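Local coordinates for 5-nitroimidazole antibiotic resistance protein (Bacteroides thetaiotaomicron, PDB 2FG9), which binds FAD between its subunits and is probably a flavin-dependent oxidoreductase of the pyridoxamine 5'-phosphate oxidase family, putatively linked to 5-nitroimidazole resistance, at residues A[58-62]-A[135-140]; A[84-90]-A[114-120]. One frame throughout, in Å; residues are numbered along the deposited sequence.

Interaction 1 (A[58-62]-A[135-140]); sequences NFGYE and IIMRHY. With FAD (flavin-adenine dinucleotide), chain C.
The rings of F59 and H139 lie across one another at an oblique angle, their planes 40° apart and their centroids 4.3 Å from each other. H139 CD2 lies over one face of the F59 ring near its rim, and F59 CE2 over one face of the imidazole; the closest approach of the two rings brings F59 CZ to 3.2 Å from H139 NE2. That nitrogen is hydrogen-bonded to the carbonyl of A38, which helps to fix the imidazole over the phenyl ring. With its CG anti to the backbone N (chi1 -176°), H139 sends its ring back over the strand, where CD2 comes within 3.1 Å of F59 O. The same CD2 covers one face of the Y140 ring, while the backbone N of F59 sits at the edge of that ring, in its plane. From there F59 N donates a hydrogen bond of 3.2 Å to Y140 OH; N58 ND2 adds a weak one to the same oxygen, its amide plane turned 70° from the phenol ring. Y140 OH is also bonded to the carbonyl of D39. Further along, G60 CA passes 3.9 Å from I136 CA, and I135 CD1 reaches the carboxylate of E62 at its carbon, CD. Here segment 135-140, on helix 126-138 and the residues after it, packs against strand 52-62 of the barrel sheet beside a flavin. N58 N, 2.9 Å from FAD N5, bonds to both N5 and O4, placing the contact in the flavin site of a pyridoxamine 5'-phosphate oxidase-like split barrel.

Interaction 2 (A[84-90]-A[114-120]); sequences NNVCITF and AMCRGKV. With FAD (flavin-adenine dinucleotide), chain B.
C87 SG rests 3.4 Å from CG of the selenomethionine M115, in the closely packed half of this antiparallel pairing. M115 CG lies anti to its backbone nitrogen (chi1 -173°), which carries the chain out past C87, and a bend at chi3 lays CE 3.4 Å from C5A of the FAD adenine. The selenium also lies over one face of the R117 guanidinium. At an edge of that group, in its plane, R117 NH2 bonds to O3B of the FAD ribose at 3.3 Å, and R117 NH1 weakly to O2B. On the other face of the sheet F90 CE1 touches C116 SG obliquely, at 3.9 Å, and helix 28-37 covers F90, A114 and C116. The strands form a beta hairpin within the flavin-binding barrel, with I88 N to C116 O and C116 N to I88 O each 2.8 Å. Against the buried C87, M115 and F90, the N84-K119 end is looser: N84 and N85 are partly exposed, and the exposed K119 runs alongside N85, its CG against N85 OD1, while N85 ND2 is hydrogen-bonded to N83 OD1. V86 CG1 still meets V120 CG2 at 3.6 Å, and N84 ND2 gives V120 O a 2.9 Å bond from above the carbonyl plane.

In the fold
Interactions 1 and 2 illustrate how one barrel can serve two flavin sites. Their centres are 15 Å apart, yet they touch where F59 CZ meets F90 CE2 at 3.6 Å, in an edge-to-face pair of rings. Both belong to the same antiparallel sheet: strand 41-46 pairs with 52-62 on one side and with 85-99 on the other. Along the chain come 58-62, then both strands of the hairpin, then helix 126-138, which follows strand 106-123 and returns to strand 52-62. Interaction 1 meets the flavin ring of one FAD, interaction 2 the adenosine portion of another. Each FAD is bonded by both subunits, N58 from one and S113 from the other among them, so a complete site probably needs both.

Interaction 1 (A[58-62]-A[135-140])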
loop_
_atom_site.group_PDB
_atom_site.type_symbol
_atom_site.label_atom_id
_atom_site.label_comp_id
_atom_site.label_asym_id
_atom_site.label_seq_id
_atom_site.Cartn_x
_atom_site.Cartn_y
_atom_site.Cartn_z
ATOM N N ASN A 58 -8.026 -6.654 -22.578
ATOM C CA ASN A 58 -7.543 -5.293 -22.419
ATOM C C ASN A 58 -8.225 -4.399 -23.439
ATOM O O ASN A 58 -8.854 -4.878 -24.344
ATOM C CB ASN A 58 -6.039 -5.276 -22.555
ATOM C CG ASN A 58 -5.374 -6.064 -21.459
ATOM O OD1 ASN A 58 -4.531 -6.884 -21.724
ATOM N ND2 ASN A 58 -5.817 -5.878 -20.232
ATOM N N PHE A 59 -8.144 -3.102 -23.258
ATOM C CA PHE A 59 -8.913 -2.214 -24.054
ATOM C C PHE A 59 -8.388 -0.785 -23.957
ATOM O O PHE A 59 -7.595 -0.418 -23.048
ATOM C CB PHE A 59 -10.361 -2.230 -23.575
ATOM C CG PHE A 59 -10.553 -1.552 -22.254
ATOM C CD1 PHE A 59 -10.365 -2.245 -21.090
ATOM C CD2 PHE A 59 -10.843 -0.200 -22.179
ATOM C CE1 PHE A 59 -10.492 -1.624 -19.876
ATOM C CE2 PHE A 59 -10.973 0.444 -20.960
ATOM C CZ PHE A 59 -10.781 -0.264 -19.815
ATOM N N GLY A 60 -8.868 0.013 -24.895
ATOM C CA GLY A 60 -8.759 1.418 -24.869
ATOM C C GLY A 60 -10.119 2.003 -25.127
ATOM O O GLY A 60 -11.021 1.360 -25.686
ATOM N N TYR A 61 -10.281 3.234 -24.682
ATOM C CA TYR A 61 -11.529 3.946 -24.856
ATOM C C TYR A 61 -11.218 5.373 -25.232
ATOM O O TYR A 61 -10.499 6.067 -24.499
ATOM C CB TYR A 61 -12.367 3.924 -23.577
ATOM C CG TYR A 61 -13.658 4.706 -23.684
ATOM C CD1 TYR A 61 -14.766 4.181 -24.330
ATOM C CD2 TYR A 61 -13.748 5.983 -23.169
ATOM C CE1 TYR A 61 -15.929 4.922 -24.453
ATOM C CE2 TYR A 61 -14.905 6.728 -23.282
ATOM C CZ TYR A 61 -15.991 6.200 -23.926
ATOM O OH TYR A 61 -17.154 6.928 -23.993
ATOM N N GLU A 62 -11.737 5.808 -26.384
ATOM C CA GLU A 62 -11.861 7.229 -26.638
ATOM C C GLU A 62 -13.036 7.561 -27.544
ATOM O O GLU A 62 -13.397 6.790 -28.437
ATOM C CB GLU A 62 -10.545 7.798 -27.160
ATOM C CG GLU A 62 -10.277 7.624 -28.629
ATOM C CD GLU A 62 -9.081 8.453 -29.095
ATOM O OE1 GLU A 62 -8.120 8.662 -28.303
ATOM O OE2 GLU A 62 -9.112 8.875 -30.264
ATOM N N ILE A 135 -4.345 3.628 -29.037
ATOM C CA ILE A 135 -5.372 3.949 -28.048
ATOM C C ILE A 135 -5.386 2.866 -26.976
ATOM O O ILE A 135 -5.511 3.148 -25.779
ATOM C CB ILE A 135 -6.753 4.135 -28.710
ATOM C CG1 ILE A 135 -6.692 5.323 -29.655
ATOM C CG2 ILE A 135 -7.847 4.385 -27.662
ATOM C CD1 ILE A 135 -7.754 5.323 -30.681
ATOM N N ILE A 136 -5.219 1.622 -27.389
ATOM C CA ILE A 136 -5.237 0.531 -26.418
ATOM C C ILE A 136 -4.012 0.633 -25.491
ATOM O O ILE A 136 -4.149 0.509 -24.282
ATOM C CB ILE A 136 -5.250 -0.866 -27.070
ATOM C CG1 ILE A 136 -6.466 -1.046 -27.984
ATOM C CG2 ILE A 136 -5.211 -1.950 -25.991
ATOM C CD1 ILE A 136 -6.437 -2.314 -28.796
HETATM N N MSE A 137 -2.817 0.802 -26.067
HETATM C CA MSE A 137 -1.577 0.833 -25.289
HETATM C C MSE A 137 -1.548 2.028 -24.346
HETATM O O MSE A 137 -1.086 1.901 -23.215
HETATM C CB MSE A 137 -0.328 0.871 -26.192
HETATM C CG MSE A 137 -0.019 -0.408 -26.989
HETATM SE SE MSE A 137 -0.441 -2.077 -26.012
HETATM C CE MSE A 137 0.553 -1.789 -24.228
ATOM N N ARG A 138 -2.069 3.172 -24.798
ATOM C CA ARG A 138 -2.076 4.368 -23.984
ATOM C C ARG A 138 -2.946 4.175 -22.771
ATOM O O ARG A 138 -2.789 4.852 -21.790
ATOM C CB ARG A 138 -2.469 5.621 -24.777
ATOM C CG ARG A 138 -3.781 6.265 -24.331
ATOM N N HIS A 139 -3.850 3.211 -22.797
ATOM C CA HIS A 139 -4.610 2.933 -21.604
ATOM C C HIS A 139 -3.718 2.370 -20.485
ATOM O O HIS A 139 -4.073 2.467 -19.346
ATOM C CB HIS A 139 -5.743 1.999 -21.951
ATOM C CG HIS A 139 -6.656 1.724 -20.825
ATOM N ND1 HIS A 139 -7.325 2.719 -20.166
ATOM C CD2 HIS A 139 -6.996 0.571 -20.212
ATOM C CE1 HIS A 139 -8.032 2.193 -19.179
ATOM N NE2 HIS A 139 -7.847 0.893 -19.183
ATOM N N TYR A 140 -2.561 1.801 -20.813
ATOM C CA TYR A 140 -1.746 1.023 -19.834
ATOM C C TYR A 140 -0.363 1.584 -19.583
ATOM O O TYR A 140 0.244 1.293 -18.547
ATOM C CB TYR A 140 -1.598 -0.432 -20.326
ATOM C CG TYR A 140 -2.916 -1.140 -20.422
ATOM C CD1 TYR A 140 -3.471 -1.721 -19.292
ATOM C CD2 TYR A 140 -3.629 -1.164 -21.583
ATOM C CE1 TYR A 140 -4.678 -2.321 -19.317
ATOM C CE2 TYR A 140 -4.862 -1.777 -21.630
ATOM C CZ TYR A 140 -5.379 -2.364 -20.486
ATOM O OH TYR A 140 -6.603 -2.961 -20.498
HETATM P PA FAD C . -10.518 -19.890 -27.325
HETATM O O1A FAD C . -11.266 -19.851 -28.646
HETATM O O2A FAD C . -9.099 -20.429 -27.335
HETATM O O5B FAD C . -11.401 -20.769 -26.304
HETATM C C5B FAD C . -10.909 -21.967 -25.756
HETATM C C4B FAD C . -11.657 -22.276 -24.460
HETATM O O4B FAD C . -10.803 -22.020 -23.340
HETATM C C3B FAD C . -12.943 -21.474 -24.207
HETATM O O3B FAD C . -14.108 -21.936 -24.874
HETATM C C2B FAD C . -13.014 -21.572 -22.694
HETATM O O2B FAD C . -13.468 -22.835 -22.220
HETATM C C1B FAD C . -11.544 -21.376 -22.317
HETATM N N9A FAD C . -11.241 -19.921 -22.150
HETATM C C8A FAD C . -11.141 -18.961 -23.119
HETATM N N7A FAD C . -10.896 -17.777 -22.531
HETATM C C5A FAD C . -10.799 -17.943 -21.185
HETATM C C6A FAD C . -10.540 -17.035 -20.114
HETATM N N6A FAD C . -9.782 -15.946 -20.341
HETATM N N1A FAD C . -10.543 -17.537 -18.827
HETATM C C2A FAD C . -10.776 -18.898 -18.602
HETATM N N3A FAD C . -11.030 -19.790 -19.632
HETATM C C4A FAD C . -11.034 -19.314 -20.927
HETATM N N1 FAD C . -7.014 -11.806 -25.154
HETATM C C2 FAD C . -6.972 -11.101 -26.348
HETATM O O2 FAD C . -7.054 -11.683 -27.437
HETATM N N3 FAD C . -6.800 -9.735 -26.310
HETATM C C4 FAD C . -6.692 -9.069 -25.082
HETATM O O4 FAD C . -6.866 -7.872 -25.097
HETATM C C4X FAD C . -6.740 -9.771 -23.890
HETATM N N5 FAD C . -6.638 -9.174 -22.640
HETATM C C5X FAD C . -6.702 -9.964 -21.460
HETATM C C6 FAD C . -6.629 -9.382 -20.228
HETATM C C7 FAD C . -6.724 -10.136 -19.074
HETATM C C7M FAD C . -7.358 -9.350 -17.972
HETATM C C8 FAD C . -6.873 -11.503 -19.153
HETATM C C8M FAD C . -7.167 -12.389 -18.006
HETATM C C9 FAD C . -6.935 -12.108 -20.373
HETATM C C9A FAD C . -6.873 -11.335 -21.521
HETATM N N10 FAD C . -7.000 -11.896 -22.777
HETATM C C10 FAD C . -6.927 -11.154 -23.941
HETATM C "C1'" FAD C . -7.378 -13.310 -22.916
HETATM C "C2'" FAD C . -8.736 -13.375 -23.570
HETATM O "O2'" FAD C . -9.633 -13.703 -22.513
HETATM C "C3'" FAD C . -8.444 -14.388 -24.697
HETATM O "O3'" FAD C . -8.654 -13.937 -26.032
HETATM C "C4'" FAD C . -9.180 -15.653 -24.423
HETATM O "O4'" FAD C . -8.759 -16.185 -23.161
HETATM C "C5'" FAD C . -8.956 -16.484 -25.695
HETATM O "O5'" FAD C . -10.079 -16.060 -26.451
HETATM P P FAD C . -10.926 -17.037 -27.407
HETATM O O1P FAD C . -10.286 -16.900 -28.796
HETATM O O2P FAD C . -12.405 -16.749 -27.360
HETATM O O3P FAD C . -10.546 -18.416 -26.684
#

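Interaction 2 (A[84-90]-A[114-120])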
loop_
_atom_site.group_PDB
_atom_site.type_symbol
_atom_site.label_atom_id
_atom_site.label_comp_id
_atom_site.label_asym_id
_atom_site.label_seq_id
_atom_site.Cartn_x
_atom_site.Cartn_y
_atom_site.Cartn_z
ATOM N N ASN A 84 -22.102 -10.053 -34.025
ATOM C CA ASN A 84 -21.052 -9.163 -33.585
ATOM C C ASN A 84 -21.504 -8.182 -32.498
ATOM O O ASN A 84 -20.769 -7.244 -32.162
ATOM C CB ASN A 84 -20.373 -8.454 -34.763
ATOM C CG ASN A 84 -21.258 -7.406 -35.427
ATOM O OD1 ASN A 84 -22.454 -7.452 -35.332
ATOM N ND2 ASN A 84 -20.641 -6.449 -36.090
ATOM N N ASN A 85 -22.706 -8.386 -31.964
ATOM C CA ASN A 85 -23.128 -7.621 -30.790
ATOM C C ASN A 85 -22.410 -8.092 -29.532
ATOM O O ASN A 85 -22.420 -9.292 -29.224
ATOM C CB ASN A 85 -24.621 -7.755 -30.579
ATOM C CG ASN A 85 -25.390 -7.074 -31.648
ATOM O OD1 ASN A 85 -25.478 -5.854 -31.659
ATOM N ND2 ASN A 85 -25.907 -7.844 -32.591
ATOM N N VAL A 86 -21.791 -7.149 -28.823
ATOM C CA VAL A 86 -21.079 -7.454 -27.600
ATOM C C VAL A 86 -21.547 -6.563 -26.458
ATOM O O VAL A 86 -21.944 -5.423 -26.682
ATOM C CB VAL A 86 -19.567 -7.311 -27.781
ATOM C CG1 VAL A 86 -19.070 -8.363 -28.759
ATOM C CG2 VAL A 86 -19.183 -5.900 -28.278
ATOM N N CYS A 87 -21.491 -7.096 -25.236
ATOM C CA CYS A 87 -21.753 -6.316 -24.035
ATOM C C CYS A 87 -20.441 -6.284 -23.236
ATOM O O CYS A 87 -19.929 -7.307 -22.810
ATOM C CB CYS A 87 -22.917 -6.915 -23.244
ATOM S SG CYS A 87 -23.406 -5.933 -21.819
ATOM N N ILE A 88 -19.856 -5.103 -23.110
ATOM C CA ILE A 88 -18.575 -4.977 -22.483
ATOM C C ILE A 88 -18.731 -4.261 -21.151
ATOM O O ILE A 88 -19.165 -3.122 -21.086
ATOM C CB ILE A 88 -17.590 -4.248 -23.393
ATOM C CG1 ILE A 88 -17.527 -4.943 -24.756
ATOM C CG2 ILE A 88 -16.221 -4.194 -22.707
ATOM C CD1 ILE A 88 -16.582 -4.329 -25.768
ATOM N N THR A 89 -18.346 -4.956 -20.090
ATOM C CA THR A 89 -18.614 -4.536 -18.716
ATOM C C THR A 89 -17.349 -4.311 -17.926
ATOM O O THR A 89 -16.339 -4.984 -18.130
ATOM C CB THR A 89 -19.488 -5.584 -18.042
ATOM O OG1 THR A 89 -20.727 -5.664 -18.755
ATOM C CG2 THR A 89 -19.799 -5.229 -16.632
ATOM N N PHE A 90 -17.404 -3.331 -17.035
ATOM C CA PHE A 90 -16.219 -2.858 -16.292
ATOM C C PHE A 90 -16.615 -2.699 -14.837
ATOM O O PHE A 90 -17.732 -2.281 -14.563
ATOM C CB PHE A 90 -15.736 -1.481 -16.774
ATOM C CG PHE A 90 -15.586 -1.354 -18.261
ATOM C CD1 PHE A 90 -16.693 -1.171 -19.068
ATOM C CD2 PHE A 90 -14.337 -1.361 -18.848
ATOM C CE1 PHE A 90 -16.550 -1.012 -20.422
ATOM C CE2 PHE A 90 -14.198 -1.235 -20.189
ATOM C CZ PHE A 90 -15.299 -1.068 -20.984
ATOM N N ALA A 114 -19.571 -0.063 -15.178
ATOM C CA ALA A 114 -20.031 0.486 -16.436
ATOM C C ALA A 114 -20.320 -0.677 -17.359
ATOM O O ALA A 114 -19.775 -1.753 -17.184
ATOM C CB ALA A 114 -19.017 1.364 -17.027
HETATM N N MSE A 115 -21.204 -0.427 -18.316
HETATM C CA MSE A 115 -21.585 -1.386 -19.316
HETATM C C MSE A 115 -21.737 -0.681 -20.620
HETATM O O MSE A 115 -22.439 0.294 -20.694
HETATM C CB MSE A 115 -22.907 -2.021 -18.944
HETATM C CG MSE A 115 -23.291 -3.160 -19.850
HETATM SE SE MSE A 115 -25.074 -3.795 -19.494
HETATM C CE MSE A 115 -24.706 -4.590 -17.706
ATOM N N CYS A 116 -21.073 -1.197 -21.644
ATOM C CA CYS A 116 -21.158 -0.683 -23.001
ATOM C C CYS A 116 -21.681 -1.743 -23.956
ATOM O O CYS A 116 -21.154 -2.833 -24.015
ATOM C CB CYS A 116 -19.782 -0.283 -23.518
ATOM S SG CYS A 116 -18.985 1.073 -22.627
ATOM N N ARG A 117 -22.666 -1.376 -24.759
ATOM C CA ARG A 117 -23.211 -2.266 -25.795
ATOM C C ARG A 117 -22.890 -1.656 -27.149
ATOM O O ARG A 117 -23.060 -0.458 -27.352
ATOM C CB ARG A 117 -24.708 -2.406 -25.647
ATOM C CG ARG A 117 -25.175 -3.295 -24.447
ATOM C CD ARG A 117 -26.577 -3.751 -24.769
ATOM N NE ARG A 117 -27.408 -4.381 -23.723
ATOM C CZ ARG A 117 -27.854 -3.750 -22.642
ATOM N NH1 ARG A 117 -27.501 -2.488 -22.387
ATOM N NH2 ARG A 117 -28.626 -4.398 -21.784
ATOM N N GLY A 118 -22.440 -2.485 -28.076
ATOM C CA GLY A 118 -22.128 -2.007 -29.423
ATOM C C GLY A 118 -21.823 -3.190 -30.281
ATOM O O GLY A 118 -21.971 -4.327 -29.847
ATOM N N LYS A 119 -21.443 -2.926 -31.526
ATOM C CA LYS A 119 -21.126 -3.973 -32.468
ATOM C C LYS A 119 -19.655 -3.938 -32.805
ATOM O O LYS A 119 -19.104 -2.875 -32.992
ATOM C CB LYS A 119 -21.915 -3.759 -33.727
ATOM C CG LYS A 119 -23.357 -4.050 -33.611
ATOM C CD LYS A 119 -24.012 -3.701 -34.925
ATOM C CE LYS A 119 -25.354 -4.440 -35.144
ATOM N NZ LYS A 119 -26.436 -3.701 -34.457
ATOM N N VAL A 120 -19.052 -5.107 -32.935
ATOM C CA VAL A 120 -17.659 -5.250 -33.328
ATOM C C VAL A 120 -17.322 -5.239 -34.833
ATOM O O VAL A 120 -17.826 -6.055 -35.590
ATOM C CB VAL A 120 -17.123 -6.587 -32.787
ATOM C CG1 VAL A 120 -15.682 -6.840 -33.281
ATOM C CG2 VAL A 120 -17.158 -6.592 -31.291
HETATM P PA FAD B . -31.888 -4.163 -14.789
HETATM O O1A FAD B . -32.906 -5.204 -15.222
HETATM O O2A FAD B . -32.350 -3.082 -13.830
HETATM O O5B FAD B . -31.324 -3.465 -16.127
HETATM C C5B FAD B . -31.506 -2.091 -16.368
HETATM C C4B FAD B . -30.443 -1.604 -17.351
HETATM O O4B FAD B . -29.467 -0.822 -16.653
HETATM C C3B FAD B . -29.660 -2.690 -18.102
HETATM O O3B FAD B . -30.305 -3.255 -19.234
HETATM C C2B FAD B . -28.396 -1.916 -18.431
HETATM O O2B FAD B . -28.549 -0.997 -19.507
HETATM C C1B FAD B . -28.172 -1.151 -17.125
HETATM N N9A FAD B . -27.353 -1.970 -16.179
HETATM C C8A FAD B . -27.729 -3.087 -15.483
HETATM N N7A FAD B . -26.673 -3.533 -14.780
HETATM C C5A FAD B . -25.609 -2.708 -14.973
HETATM C C6A FAD B . -24.276 -2.713 -14.463
HETATM N N6A FAD B . -24.037 -3.236 -13.246
HETATM N N1A FAD B . -23.415 -1.724 -14.897
HETATM C C2A FAD B . -23.859 -0.747 -15.795
HETATM N N3A FAD B . -25.150 -0.732 -16.299
HETATM C C4A FAD B . -26.030 -1.709 -15.882
HETATM N N1 FAD B . -26.514 -7.211 -8.143
HETATM C C2 FAD B . -27.200 -8.282 -7.590
HETATM O O2 FAD B . -28.413 -8.434 -7.786
HETATM N N3 FAD B . -26.519 -9.164 -6.780
HETATM C C4 FAD B . -25.150 -8.992 -6.540
HETATM O O4 FAD B . -24.551 -9.948 -6.104
HETATM C C4X FAD B . -24.463 -7.928 -7.098
HETATM N N5 FAD B . -23.107 -7.697 -6.900
HETATM C C5X FAD B . -22.471 -6.584 -7.513
HETATM C C6 FAD B . -21.134 -6.366 -7.345
HETATM C C7 FAD B . -20.499 -5.305 -7.962
HETATM C C7M FAD B . -19.080 -5.646 -8.285
HETATM C C8 FAD B . -21.219 -4.431 -8.746
HETATM C C8M FAD B . -20.628 -3.377 -9.598
HETATM C C9 FAD B . -22.558 -4.621 -8.918
HETATM C C9A FAD B . -23.175 -5.708 -8.320
HETATM N N10 FAD B . -24.514 -5.979 -8.521
HETATM C C10 FAD B . -25.161 -7.047 -7.926
HETATM C "C1'" FAD B . -25.279 -5.213 -9.516
HETATM C "C2'" FAD B . -25.692 -6.153 -10.622
HETATM O "O2'" FAD B . -24.824 -5.841 -11.707
HETATM C "C3'" FAD B . -27.199 -5.828 -10.701
HETATM O "O3'" FAD B . -28.098 -6.909 -10.467
HETATM C "C4'" FAD B . -27.487 -5.145 -11.991
HETATM O "O4'" FAD B . -26.719 -3.938 -12.073
HETATM C "C5'" FAD B . -29.020 -5.056 -12.020
HETATM O "O5'" FAD B . -29.312 -6.283 -12.669
HETATM P P FAD B . -30.501 -6.461 -13.736
HETATM O O1P FAD B . -31.715 -6.923 -12.916
HETATM O O2P FAD B . -30.122 -7.373 -14.875
HETATM O O3P FAD B . -30.608 -4.927 -14.187
#